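Local structure of outer membrane porin F (4RLC) at residues F26-F31 and K145-G150; G49-D54 and G98-V103; I89-T94 and K135-E140. The protein forms an eight-stranded antiparallel beta-barrel with its N-terminal domain in the outer membrane and probably lets small solutes cross it. All coordinates share one frame; numbering follows the deposited sequence.

Contact 1. Residues F26-F31 and K145-G150. With C8E ((hydroxyethyloxy)tri(ethyloxy)octane), chain E.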
# COMPACT_ATOMS: atom_id res chain seq x y z
N PHE A 26 -1.96 -3.29 -6.90
CA PHE A 26 -2.65 -3.84 -5.68
C PHE A 26 -4.14 -3.66 -5.67
O PHE A 26 -4.69 -2.79 -6.33
CB PHE A 26 -2.02 -3.24 -4.42
CG PHE A 26 -2.27 -1.79 -4.22
CD1 PHE A 26 -3.46 -1.31 -3.76
CD2 PHE A 26 -1.25 -0.87 -4.57
CE1 PHE A 26 -3.68 0.06 -3.59
CE2 PHE A 26 -1.47 0.48 -4.40
CZ PHE A 26 -2.69 0.94 -3.97
N GLY A 27 -4.84 -4.41 -4.75
CA GLY A 27 -6.20 -4.25 -4.60
C GLY A 27 -6.48 -4.71 -3.15
O GLY A 27 -5.94 -5.70 -2.70
N LYS A 28 -7.17 -3.86 -2.43
CA LYS A 28 -7.45 -4.06 -0.96
C LYS A 28 -8.93 -3.85 -0.66
O LYS A 28 -9.64 -3.13 -1.34
CB LYS A 28 -6.62 -3.05 -0.18
CG LYS A 28 -5.15 -3.11 -0.39
CD LYS A 28 -4.47 -1.95 0.32
CE LYS A 28 -2.98 -1.95 0.04
NZ LYS A 28 -2.17 -1.19 1.08
N ARG A 29 -9.45 -4.52 0.39
CA ARG A 29 -10.82 -4.41 0.71
C ARG A 29 -10.89 -4.18 2.25
O ARG A 29 -10.15 -4.82 2.98
CB ARG A 29 -11.53 -5.74 0.38
CG ARG A 29 -12.96 -5.83 0.84
CD ARG A 29 -13.67 -7.08 0.30
NE ARG A 29 -13.70 -7.16 -1.17
CZ ARG A 29 -14.58 -6.55 -1.98
NH1 ARG A 29 -14.47 -6.71 -3.31
NH2 ARG A 29 -15.54 -5.75 -1.50
N TYR A 30 -11.72 -3.25 2.69
CA TYR A 30 -11.87 -3.00 4.13
C TYR A 30 -12.50 -4.19 4.84
O TYR A 30 -13.40 -4.80 4.30
CB TYR A 30 -12.75 -1.78 4.41
CG TYR A 30 -12.00 -0.52 4.16
CD1 TYR A 30 -11.96 0.02 2.91
CD2 TYR A 30 -11.31 0.12 5.17
CE1 TYR A 30 -11.26 1.17 2.65
CE2 TYR A 30 -10.60 1.30 4.92
CZ TYR A 30 -10.60 1.83 3.67
OH TYR A 30 -9.91 3.00 3.37
N PHE A 31 -12.03 -4.46 6.06
CA PHE A 31 -12.68 -5.45 6.90
C PHE A 31 -12.91 -4.95 8.27
O PHE A 31 -13.61 -5.67 8.98
CB PHE A 31 -11.90 -6.78 7.00
CG PHE A 31 -10.60 -6.70 7.72
CD1 PHE A 31 -10.50 -6.91 9.07
CD2 PHE A 31 -9.44 -6.44 7.02
CE1 PHE A 31 -9.30 -6.85 9.70
CE2 PHE A 31 -8.24 -6.41 7.63
CZ PHE A 31 -8.15 -6.61 9.00
N LYS A 145 2.02 -10.62 -3.33
CA LYS A 145 1.98 -10.08 -1.93
C LYS A 145 0.59 -10.23 -1.34
O LYS A 145 -0.41 -10.09 -2.03
CB LYS A 145 2.33 -8.57 -2.05
CG LYS A 145 2.15 -7.66 -0.87
CD LYS A 145 2.70 -6.29 -1.25
CE LYS A 145 2.10 -5.08 -0.55
NZ LYS A 145 2.92 -3.87 -0.94
N ALA A 146 0.51 -10.59 -0.03
CA ALA A 146 -0.73 -10.52 0.72
C ALA A 146 -0.50 -9.58 1.90
O ALA A 146 0.56 -9.68 2.52
CB ALA A 146 -1.03 -11.90 1.35
N SER A 147 -1.42 -8.64 2.14
CA SER A 147 -1.15 -7.53 3.06
C SER A 147 -2.31 -7.29 4.03
O SER A 147 -3.48 -7.55 3.70
CB SER A 147 -0.96 -6.22 2.18
OG SER A 147 -2.10 -5.89 1.37
N LEU A 148 -1.97 -6.73 5.20
CA LEU A 148 -2.90 -6.13 6.15
C LEU A 148 -2.45 -4.73 6.44
O LEU A 148 -1.26 -4.53 6.70
CB LEU A 148 -2.84 -6.91 7.48
CG LEU A 148 -3.31 -8.34 7.41
CD1 LEU A 148 -3.08 -9.00 8.77
CD2 LEU A 148 -4.79 -8.42 7.00
N ASP A 149 -3.32 -3.73 6.31
CA ASP A 149 -2.93 -2.37 6.53
C ASP A 149 -3.99 -1.71 7.42
O ASP A 149 -5.16 -1.88 7.15
CB ASP A 149 -2.85 -1.58 5.20
CG ASP A 149 -1.74 -2.09 4.26
OD1 ASP A 149 -0.57 -1.79 4.55
OD2 ASP A 149 -2.03 -2.74 3.18
N GLY A 150 -3.55 -0.93 8.41
CA GLY A 150 -4.42 -0.03 9.23
C GLY A 150 -4.14 1.45 8.92
O GLY A 150 -2.96 1.89 8.85
O12 C8E E . -6.14 -11.74 1.04
C13 C8E E . -7.51 -11.91 0.70
C14 C8E E . -7.90 -11.18 -0.58
O15 C8E E . -7.81 -9.76 -0.41
C16 C8E E . -8.86 -9.03 -1.00
C17 C8E E . -8.36 -8.22 -2.17
O18 C8E E . -9.50 -7.87 -2.92
C19 C8E E . -9.56 -6.56 -3.40
C20 C8E E . -10.79 -6.37 -4.22
O21 C8E E . -11.90 -7.14 -3.75
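Lys28 reaches across the inside of the barrel wall to Asp149, and its NZ meets OD2 of that carboxylate at 2.6 Å in a short salt bridge. The amine comes in from above the carboxylate, 66° out of its plane, and the two side chains cross at about a right angle. Lys28 can span the gap because its chain runs extended beyond CG; on the way its CE passes 4.3 Å from Ser147 OG. The amine of Lys145 stands 6.1 Å from that of Lys28, NZ to NZ, and is itself paired with Glu24. On the outer face the contact is apolar: Phe31 CE2 lies 4.0 Å from Leu148 CD2. Arg29 also turns outward, where the detergent hydroxyl O21 sits at the guanidinium edge, 2.6 Å from NH1 and more weakly bonded to NE; NH1 has a second partner in Asp42. Strands 21-30 and 142-153 are not sheet neighbours. Strand 164-174 runs between them, bonding to Gly27 and Arg29 through the backbones of Leu169 and Ala167, while Met166 packs on Lys28 and Trp165 on Phe31. Strand 42-51 flanks the other edge of 21-30.

Contact 2. Residues G49-D54 and G98-V103. With C8E ((hydroxyethyloxy)tri(ethyloxy)octane), chain B.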
# COMPACT_ATOMS: atom_id res chain seq x y z
N GLY A 49 8.45 1.65 -5.82
CA GLY A 49 9.27 1.59 -4.61
C GLY A 49 10.76 1.49 -4.95
O GLY A 49 11.13 0.97 -6.05
N TYR A 50 11.58 2.01 -4.06
CA TYR A 50 13.00 1.99 -4.18
C TYR A 50 13.66 1.42 -2.93
O TYR A 50 13.36 1.82 -1.83
CB TYR A 50 13.52 3.46 -4.42
CG TYR A 50 15.00 3.54 -4.52
CD1 TYR A 50 15.68 3.15 -5.70
CD2 TYR A 50 15.74 3.94 -3.43
CE1 TYR A 50 17.06 3.16 -5.77
CE2 TYR A 50 17.11 3.99 -3.48
CZ TYR A 50 17.78 3.63 -4.63
OH TYR A 50 19.16 3.69 -4.53
N PHE A 51 14.61 0.49 -3.14
CA PHE A 51 15.35 -0.11 -2.04
C PHE A 51 16.54 0.71 -1.57
O PHE A 51 17.61 0.75 -2.24
CB PHE A 51 15.75 -1.52 -2.39
CG PHE A 51 14.64 -2.52 -2.14
CD1 PHE A 51 13.58 -2.70 -3.06
CD2 PHE A 51 14.59 -3.21 -0.98
CE1 PHE A 51 12.55 -3.59 -2.83
CE2 PHE A 51 13.55 -4.09 -0.74
CZ PHE A 51 12.54 -4.28 -1.66
N LEU A 52 16.33 1.37 -0.43
CA LEU A 52 17.42 2.19 0.20
C LEU A 52 18.53 1.28 0.67
O LEU A 52 19.71 1.64 0.53
CB LEU A 52 16.91 2.99 1.30
CG LEU A 52 15.87 4.04 1.03
CD1 LEU A 52 15.54 4.69 2.37
CD2 LEU A 52 16.41 5.10 0.09
N THR A 53 18.19 0.08 1.19
CA THR A 53 19.14 -0.92 1.52
C THR A 53 18.63 -2.28 0.99
O THR A 53 17.61 -2.32 0.28
CB THR A 53 19.31 -1.02 3.07
OG1 THR A 53 18.11 -1.63 3.65
CG2 THR A 53 19.57 0.33 3.72
N ASP A 54 19.28 -3.39 1.37
CA ASP A 54 18.73 -4.71 1.00
C ASP A 54 17.36 -4.98 1.64
O ASP A 54 16.62 -5.82 1.13
CB ASP A 54 19.65 -5.86 1.37
CG ASP A 54 20.88 -5.99 0.46
OD1 ASP A 54 21.03 -5.31 -0.59
OD2 ASP A 54 21.73 -6.84 0.85
N GLY A 98 12.10 -16.45 -2.82
CA GLY A 98 11.57 -16.95 -1.52
C GLY A 98 10.71 -15.90 -0.85
O GLY A 98 10.32 -14.87 -1.42
N LEU A 99 10.49 -16.10 0.44
CA LEU A 99 9.50 -15.34 1.16
C LEU A 99 10.21 -14.22 1.93
O LEU A 99 11.19 -14.48 2.67
CB LEU A 99 8.78 -16.29 2.20
CG LEU A 99 7.75 -15.62 3.10
CD1 LEU A 99 6.50 -15.21 2.33
CD2 LEU A 99 7.41 -16.54 4.31
N ARG A 100 9.65 -13.03 1.83
CA ARG A 100 10.06 -11.87 2.61
C ARG A 100 8.87 -11.29 3.24
O ARG A 100 8.10 -10.47 2.71
CB ARG A 100 10.79 -10.78 1.69
CG ARG A 100 12.01 -11.29 0.99
CD ARG A 100 12.90 -10.12 0.53
NE ARG A 100 13.69 -9.70 1.71
CZ ARG A 100 14.55 -8.68 1.70
NH1 ARG A 100 15.25 -8.41 2.78
NH2 ARG A 100 14.73 -7.96 0.59
N PRO A 101 8.61 -11.72 4.50
CA PRO A 101 7.63 -10.97 5.23
C PRO A 101 8.07 -9.51 5.42
O PRO A 101 9.29 -9.26 5.41
CB PRO A 101 7.59 -11.70 6.59
CG PRO A 101 8.32 -13.01 6.40
CD PRO A 101 9.33 -12.69 5.32
N TYR A 102 7.13 -8.61 5.69
CA TYR A 102 7.47 -7.24 5.94
C TYR A 102 6.55 -6.56 6.93
O TYR A 102 5.43 -6.96 7.19
CB TYR A 102 7.46 -6.46 4.57
CG TYR A 102 6.07 -6.23 4.00
CD1 TYR A 102 5.27 -5.19 4.44
CD2 TYR A 102 5.49 -7.11 3.03
CE1 TYR A 102 3.98 -5.03 3.98
CE2 TYR A 102 4.21 -6.93 2.58
CZ TYR A 102 3.48 -5.89 3.02
OH TYR A 102 2.19 -5.72 2.63
N VAL A 103 7.08 -5.46 7.46
CA VAL A 103 6.29 -4.49 8.22
C VAL A 103 6.51 -3.08 7.61
O VAL A 103 7.50 -2.83 6.99
CB VAL A 103 6.66 -4.50 9.71
CG1 VAL A 103 6.31 -5.83 10.32
CG2 VAL A 103 8.13 -4.17 9.96
C1 C8E B . -1.69 -11.60 5.80
C2 C8E B . -0.27 -11.89 6.26
C3 C8E B . 0.22 -11.09 7.46
C4 C8E B . 1.69 -11.39 7.67
C5 C8E B . 2.36 -10.87 8.93
C6 C8E B . 3.86 -11.09 8.82
C7 C8E B . 4.75 -10.12 9.61
C8 C8E B . 6.22 -10.51 9.46
O9 C8E B . 7.10 -9.93 10.44
C10 C8E B . 8.22 -10.68 10.99
C11 C8E B . 8.84 -11.85 10.22
O12 C8E B . 9.78 -12.38 11.16
C13 C8E B . 10.83 -13.25 10.77
C14 C8E B . 10.37 -14.45 9.98
O15 C8E B . 10.56 -14.02 8.63
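Arg100 starts with CG anti to its carbonyl carbon (chi1 -58°) and then bends at chi3 (82°), a course that carries its guanidinium inward to the backbone carbonyl of Asp54. Both terminal nitrogens converge on that one oxygen. NH2 makes the better bond, 2.9 Å to Asp54 O with an N-H...O angle of 164°, and it arrives nearly along the C=O axis with the oxygen lying in the guanidinium plane. NH1 adds a weak bond to the same Asp54 O at 3.4 Å. Phe51 approaches the group obliquely, its CE2 4.3 Å from Arg100 NH2, and the same ring meets that of His91.

The rest of the guanidinium has partners beyond Asp54. NE donates to Phe92 O, while NH1 donates to Gly93 O and forms a salt bridge with Asp55, so a buried charge is surrounded by carbonyls and a carboxylate that together fix its rotation. The Asp54 side chain takes no part in this grip; its OD1 accepts from the backbone N of Gln18.

Pro101, next along the strand, faces the outer surface, where detergent lies against its ring: O15 is 3.3 Å from Pro101 CG and C8 is 3.4 Å from Pro101 CB. Strands 42-51 and 98-115 are separated in the sheet by 56-66 and 80-91, and the arginine reaches through the interior from strand 98-115 to the turn that follows 42-51. An inward-pointing charge tying a strand to the short turns at the end that holds both chain termini, the periplasmic end in OmpA-like proteins, fits a small closed antiparallel beta-barrel with a polar core.

Contact 3. Residues I89-T94 and K135-E140. With C8E ((hydroxyethyloxy)tri(ethyloxy)octane), chain B.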
# COMPACT_ATOMS: atom_id res chain seq x y z
N ILE A 89 9.10 0.45 4.22
CA ILE A 89 8.82 -0.97 4.38
C ILE A 89 10.11 -1.72 4.75
O ILE A 89 11.15 -1.53 4.11
CB ILE A 89 8.27 -1.52 3.06
CG1 ILE A 89 6.95 -0.81 2.74
CG2 ILE A 89 8.02 -3.01 3.22
CD1 ILE A 89 7.17 0.33 1.78
N TYR A 90 10.08 -2.42 5.87
CA TYR A 90 11.19 -3.22 6.28
C TYR A 90 10.90 -4.67 5.92
O TYR A 90 9.91 -5.23 6.44
CB TYR A 90 11.43 -3.11 7.84
CG TYR A 90 12.61 -3.99 8.22
CD1 TYR A 90 13.91 -3.60 7.97
CD2 TYR A 90 12.40 -5.25 8.71
CE1 TYR A 90 14.97 -4.41 8.27
CE2 TYR A 90 13.45 -6.10 9.00
CZ TYR A 90 14.73 -5.68 8.82
OH TYR A 90 15.71 -6.56 9.10
N HIS A 91 11.82 -5.32 5.21
CA HIS A 91 11.71 -6.68 4.77
C HIS A 91 12.57 -7.58 5.58
O HIS A 91 13.76 -7.42 5.71
CB HIS A 91 12.09 -6.89 3.31
CG HIS A 91 11.24 -6.14 2.34
ND1 HIS A 91 11.33 -4.77 2.12
CD2 HIS A 91 10.31 -6.58 1.45
CE1 HIS A 91 10.51 -4.40 1.16
NE2 HIS A 91 9.87 -5.48 0.74
N PHE A 92 11.90 -8.58 6.14
CA PHE A 92 12.58 -9.69 6.70
C PHE A 92 13.06 -10.68 5.64
O PHE A 92 12.83 -10.47 4.41
CB PHE A 92 11.68 -10.38 7.74
CG PHE A 92 11.35 -9.50 8.90
CD1 PHE A 92 10.32 -8.60 8.84
CD2 PHE A 92 12.12 -9.57 10.07
CE1 PHE A 92 10.06 -7.74 9.92
CE2 PHE A 92 11.81 -8.76 11.16
CZ PHE A 92 10.79 -7.86 11.08
N GLY A 93 13.80 -11.68 6.06
CA GLY A 93 14.37 -12.62 5.05
C GLY A 93 15.47 -11.90 4.26
O GLY A 93 15.97 -10.83 4.69
N THR A 94 15.78 -12.44 3.09
CA THR A 94 16.88 -11.90 2.31
C THR A 94 16.45 -11.74 0.90
O THR A 94 15.51 -12.44 0.45
CB THR A 94 18.12 -12.83 2.34
OG1 THR A 94 17.72 -14.13 1.91
CG2 THR A 94 18.72 -12.92 3.73
N LYS A 135 5.56 -11.07 1.12
CA LYS A 135 5.90 -10.92 -0.32
C LYS A 135 6.66 -12.15 -0.70
O LYS A 135 7.68 -12.49 -0.06
CB LYS A 135 6.75 -9.66 -0.59
CG LYS A 135 6.00 -8.37 -0.43
CD LYS A 135 6.95 -7.17 -0.41
CE LYS A 135 7.57 -6.89 -1.75
NZ LYS A 135 8.16 -5.48 -1.69
N TYR A 136 6.20 -12.88 -1.71
CA TYR A 136 6.86 -14.07 -2.13
C TYR A 136 7.40 -13.82 -3.54
O TYR A 136 6.65 -13.73 -4.47
CB TYR A 136 5.97 -15.30 -2.11
CG TYR A 136 6.75 -16.58 -2.11
CD1 TYR A 136 7.47 -16.98 -3.19
CD2 TYR A 136 6.83 -17.39 -0.98
CE1 TYR A 136 8.24 -18.14 -3.21
CE2 TYR A 136 7.60 -18.52 -1.00
CZ TYR A 136 8.26 -18.93 -2.13
OH TYR A 136 9.04 -20.07 -2.11
N TYR A 137 8.73 -13.74 -3.60
CA TYR A 137 9.46 -13.66 -4.87
C TYR A 137 9.57 -15.09 -5.40
O TYR A 137 10.41 -15.87 -5.00
CB TYR A 137 10.84 -13.02 -4.68
CG TYR A 137 10.78 -11.59 -4.24
CD1 TYR A 137 10.65 -11.26 -2.89
CD2 TYR A 137 10.89 -10.51 -5.15
CE1 TYR A 137 10.60 -9.94 -2.48
CE2 TYR A 137 10.85 -9.18 -4.73
CZ TYR A 137 10.76 -8.86 -3.39
OH TYR A 137 10.68 -7.53 -2.94
N PHE A 138 8.74 -15.39 -6.40
CA PHE A 138 8.75 -16.68 -7.06
C PHE A 138 9.62 -16.80 -8.27
O PHE A 138 9.83 -17.92 -8.74
CB PHE A 138 7.29 -17.12 -7.32
CG PHE A 138 6.52 -16.18 -8.20
CD1 PHE A 138 6.66 -16.27 -9.57
CD2 PHE A 138 5.70 -15.22 -7.69
CE1 PHE A 138 5.95 -15.42 -10.41
CE2 PHE A 138 5.05 -14.30 -8.52
CZ PHE A 138 5.15 -14.46 -9.89
N THR A 139 10.10 -15.66 -8.82
CA THR A 139 11.26 -15.61 -9.62
C THR A 139 12.21 -14.55 -9.03
O THR A 139 11.88 -13.84 -8.08
CB THR A 139 10.99 -15.28 -11.15
OG1 THR A 139 10.89 -13.88 -11.34
CG2 THR A 139 9.72 -15.95 -11.67
N GLU A 140 13.40 -14.39 -9.58
CA GLU A 140 14.27 -13.28 -9.06
C GLU A 140 13.61 -11.90 -9.18
O GLU A 140 13.94 -10.96 -8.43
CB GLU A 140 15.59 -13.31 -9.80
CG GLU A 140 16.45 -14.54 -9.45
CD GLU A 140 17.04 -14.45 -8.05
OE1 GLU A 140 16.98 -13.35 -7.43
OE2 GLU A 140 17.59 -15.49 -7.56
C1 C8E B . -1.69 -11.60 5.80
C2 C8E B . -0.27 -11.89 6.26
C3 C8E B . 0.22 -11.09 7.46
C4 C8E B . 1.69 -11.39 7.67
C5 C8E B . 2.36 -10.87 8.93
C6 C8E B . 3.86 -11.09 8.82
C7 C8E B . 4.75 -10.12 9.61
C8 C8E B . 6.22 -10.51 9.46
O9 C8E B . 7.10 -9.93 10.44
C10 C8E B . 8.22 -10.68 10.99
C11 C8E B . 8.84 -11.85 10.22
O12 C8E B . 9.78 -12.38 11.16
C13 C8E B . 10.83 -13.25 10.77
C14 C8E B . 10.37 -14.45 9.98
O15 C8E B . 10.56 -14.02 8.63
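Lys135 donates from its amine to a histidine nitrogen, an uncommon pairing for two buried side chains: NZ lies 3.0 Å from His91 NE2. The site is inside the closed antiparallel beta-barrel, near the end with the short turns, and it joins strands 80-91 and 120-137 across the intervening strand 98-115. The amine sits at the imidazole edge, only 8° out of the ring plane. His91 ND1 is bonded to the carbonyl oxygen of Asp55, which suggests a neutral ring protonated at ND1 with NE2 acting as acceptor; the two bonds also fix how the ring is turned.

Lys135 reaches this position through a bend at chi3 (71°), which brings its aliphatic part against the ring as well, CD being 3.6 Å from His91 NE2. Its stronger partners are acidic: Glu22 and Glu57 both form salt bridges with NZ and with His91 offer three acceptors to one amine, which would probably help keep the lysine charged despite its burial, and Phe143 adds a cation-pi contact. Tyr137 closes in beside the pair, its OH 4.3 Å from His91 NE2, but that hydroxyl bonds instead to Glu22, so the polar cluster draws on four strands of the barrel, 21-30, 56-66, 80-91 and 120-137.

The next residue after His91 turns outward to the surface. There Phe92 is sandwiched, with detergent atom C10 sitting 3.5 Å above the centre of one face of its ring and Tyr90 CE2 lying 3.6 Å from the opposite face, also over the centre.

Contacts 2 and 3 are practically one site, their centres about 6 Å apart, whereas contact 1 lies about 17 Å from each, centre to centre, farther from the short turns. Strand 98-115 connects contacts 2 and 3: the backbone N of Arg100 probably bonds to Lys135 O at 2.8 Å, and Phe92 N to Pro101 O at 2.8 Å. One detergent molecule packs on the outside of both, against Pro101 and Phe92. Toward contact 1, the hydroxyl of Tyr102 comes 3.2 Å from Ser147 CB, and Lys135 CG packs 3.9 Å from Lys145 CG. Lys28, Arg100 and Lys135, one from each contact, point into the interior of the barrel, while detergent lies against its outer wall.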